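Local coordinates for Afp3 (Serratia entomophila, PDB 6RBN), which forms part of the contractile sheath around the inner tube of the anti-feeding prophage, a phage-tail-like injection system, probably helping to drive its contraction, at residues N372-V380 / I421-Q429. Residues are numbered along the deposited sequence; the frame is centred on the assembly and turned at random.
Sequences NSQLTWKRV and INQGKMIIQ
N372, just ahead of the helix, reaches K425 with its side-chain amide. ND2 gives a weak hydrogen bond to K425 O (3.3 Å); CG lies anti to the backbone N (chi1 -166°), which extends the amide toward the strand. The other end of the amide is held from its own segment: W377 NE1 donates to N372 OD1 (2.6 Å), in the indole plane and nearly along the C=O axis. The two bonds, one of them weak, are consistent with this orientation of the amide. In the first turn of the helix, T376 CG2 touches M426 CE, while T376 OG1 is hydrogen-bonded to P371 O. M426 CE also lies at the W377 ring edge, 3.6 Å from W377 CD1. The M426 sulfur approaches the five-membered ring obliquely, a Met-aromatic contact. At the benzene end, I421 CG1 meets W377 CZ2 obliquely (3.6 Å). V380 closes the row, its CG1 on I428 CD1 (3.6 Å) and its CG2 near M426 SD. Within the phage tail sheath C-terminal domain, the start of helix 374-392 thus packs against helix 418-422 and strand 425-432. That strand pairs antiparallel with 406-409 and parallel with a strand of an Afp2 chain, carrying the sheet across the subunit interface.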
# COMPACT_ATOMS: atom_id res chain seq x y z
N ASN D 372 46.37 -22.20 0.35
CA ASN D 372 47.12 -21.03 0.81
C ASN D 372 46.87 -19.89 -0.17
O ASN D 372 47.71 -19.54 -1.00
CB ASN D 372 48.60 -21.37 0.93
CG ASN D 372 49.38 -20.32 1.70
OD1 ASN D 372 48.83 -19.33 2.17
ND2 ASN D 372 50.68 -20.54 1.83
N SER D 373 45.70 -19.29 -0.06
CA SER D 373 45.26 -18.20 -0.92
C SER D 373 44.85 -17.01 -0.07
O SER D 373 44.85 -17.07 1.16
CB SER D 373 44.12 -18.66 -1.83
OG SER D 373 42.97 -18.98 -1.07
N GLN D 374 44.48 -15.92 -0.74
CA GLN D 374 44.13 -14.69 -0.04
C GLN D 374 42.77 -14.79 0.63
O GLN D 374 42.50 -14.05 1.58
CB GLN D 374 44.17 -13.52 -1.02
CG GLN D 374 44.35 -12.14 -0.42
CD GLN D 374 43.05 -11.46 -0.06
OE1 GLN D 374 42.01 -11.75 -0.63
NE2 GLN D 374 43.12 -10.51 0.85
N LEU D 375 41.91 -15.70 0.16
CA LEU D 375 40.64 -15.97 0.83
C LEU D 375 40.84 -16.64 2.17
O LEU D 375 40.10 -16.37 3.12
CB LEU D 375 39.75 -16.81 -0.10
CG LEU D 375 38.30 -17.24 0.17
CD1 LEU D 375 38.21 -18.53 0.96
CD2 LEU D 375 37.53 -16.15 0.86
N THR D 376 41.84 -17.51 2.29
CA THR D 376 42.12 -18.17 3.56
C THR D 376 42.78 -17.22 4.55
O THR D 376 42.49 -17.28 5.74
CB THR D 376 43.00 -19.40 3.32
OG1 THR D 376 42.36 -20.26 2.37
CG2 THR D 376 43.23 -20.19 4.59
N TRP D 377 43.61 -16.30 4.05
CA TRP D 377 44.32 -15.36 4.92
C TRP D 377 43.36 -14.38 5.59
O TRP D 377 43.64 -13.91 6.69
CB TRP D 377 45.35 -14.58 4.10
CG TRP D 377 46.38 -15.43 3.45
CD1 TRP D 377 46.70 -16.72 3.76
CD2 TRP D 377 47.18 -15.08 2.33
NE1 TRP D 377 47.67 -17.18 2.92
CE2 TRP D 377 47.99 -16.19 2.03
CE3 TRP D 377 47.31 -13.92 1.56
CZ2 TRP D 377 48.90 -16.17 0.99
CZ3 TRP D 377 48.22 -13.91 0.53
CH2 TRP D 377 49.01 -15.03 0.25
N LYS D 378 42.24 -14.07 4.93
CA LYS D 378 41.23 -13.23 5.55
C LYS D 378 40.34 -14.01 6.50
O LYS D 378 39.80 -13.44 7.45
CB LYS D 378 40.37 -12.57 4.47
CG LYS D 378 41.11 -11.72 3.44
CD LYS D 378 41.64 -10.39 3.97
CE LYS D 378 43.15 -10.42 4.21
NZ LYS D 378 43.68 -9.10 4.61
N ARG D 379 40.16 -15.32 6.27
CA ARG D 379 39.42 -16.15 7.21
C ARG D 379 40.22 -16.37 8.49
O ARG D 379 39.63 -16.57 9.56
CB ARG D 379 39.07 -17.49 6.58
CG ARG D 379 38.05 -17.41 5.47
CD ARG D 379 37.81 -18.77 4.83
NE ARG D 379 37.16 -19.71 5.73
CZ ARG D 379 37.74 -20.78 6.26
NH1 ARG D 379 39.01 -21.05 5.97
NH2 ARG D 379 37.07 -21.58 7.07
N VAL D 380 41.54 -16.35 8.39
CA VAL D 380 42.40 -16.50 9.56
C VAL D 380 42.52 -15.17 10.31
O VAL D 380 42.54 -15.15 11.55
CB VAL D 380 43.76 -17.06 9.12
CG1 VAL D 380 44.73 -17.08 10.24
CG2 VAL D 380 43.59 -18.47 8.60
N ILE D 421 55.06 -18.22 0.40
CA ILE D 421 53.82 -18.90 0.06
C ILE D 421 54.11 -20.21 -0.66
O ILE D 421 53.47 -21.24 -0.40
CB ILE D 421 52.89 -17.98 -0.76
CG1 ILE D 421 52.28 -16.89 0.12
CG2 ILE D 421 51.78 -18.74 -1.45
CD1 ILE D 421 52.94 -15.57 0.05
N ASN D 422 55.12 -20.21 -1.53
CA ASN D 422 55.42 -21.37 -2.37
C ASN D 422 55.94 -22.54 -1.55
O ASN D 422 55.78 -23.70 -1.97
CB ASN D 422 56.43 -20.99 -3.45
CG ASN D 422 55.85 -20.04 -4.47
OD1 ASN D 422 54.70 -20.18 -4.88
ND2 ASN D 422 56.64 -19.06 -4.88
N GLN D 423 56.56 -22.28 -0.41
CA GLN D 423 56.95 -23.35 0.50
C GLN D 423 55.88 -23.66 1.54
O GLN D 423 56.13 -24.43 2.46
CB GLN D 423 58.29 -23.01 1.17
CG GLN D 423 58.30 -21.77 2.01
CD GLN D 423 59.69 -21.43 2.50
OE1 GLN D 423 60.65 -22.16 2.23
NE2 GLN D 423 59.82 -20.33 3.22
N GLY D 424 54.70 -23.07 1.40
CA GLY D 424 53.51 -23.55 2.08
C GLY D 424 53.24 -23.02 3.47
O GLY D 424 52.75 -23.76 4.32
N LYS D 425 53.51 -21.74 3.72
CA LYS D 425 53.31 -21.18 5.04
C LYS D 425 52.68 -19.80 4.94
O LYS D 425 52.84 -19.10 3.94
CB LYS D 425 54.63 -21.11 5.82
CG LYS D 425 55.65 -20.17 5.24
CD LYS D 425 56.94 -20.17 6.03
CE LYS D 425 57.74 -21.42 5.77
NZ LYS D 425 59.06 -21.36 6.43
N MET D 426 51.93 -19.43 5.97
CA MET D 426 51.41 -18.08 6.12
C MET D 426 51.95 -17.48 7.41
O MET D 426 52.10 -18.18 8.41
CB MET D 426 49.88 -18.04 6.08
CG MET D 426 49.16 -18.77 7.19
SD MET D 426 47.37 -18.66 7.03
CE MET D 426 47.09 -19.79 5.68
N ILE D 427 52.26 -16.19 7.36
CA ILE D 427 52.90 -15.49 8.47
C ILE D 427 52.00 -14.35 8.91
O ILE D 427 51.62 -13.51 8.09
CB ILE D 427 54.30 -14.98 8.09
CG1 ILE D 427 55.23 -16.15 7.79
CG2 ILE D 427 54.89 -14.13 9.19
CD1 ILE D 427 56.55 -15.75 7.24
N ILE D 428 51.67 -14.33 10.20
CA ILE D 428 50.69 -13.41 10.77
C ILE D 428 51.38 -12.63 11.88
O ILE D 428 52.09 -13.22 12.70
CB ILE D 428 49.49 -14.18 11.34
CG1 ILE D 428 48.93 -15.13 10.28
CG2 ILE D 428 48.40 -13.24 11.77
CD1 ILE D 428 48.20 -16.26 10.88
N GLN D 429 51.17 -11.32 11.91
CA GLN D 429 51.71 -10.48 12.97
C GLN D 429 50.57 -10.02 13.87
O GLN D 429 49.69 -9.27 13.44
CB GLN D 429 52.46 -9.28 12.40
CG GLN D 429 53.74 -9.65 11.72
CD GLN D 429 54.45 -8.46 11.15
OE1 GLN D 429 53.95 -7.34 11.22
NE2 GLN D 429 55.62 -8.68 10.56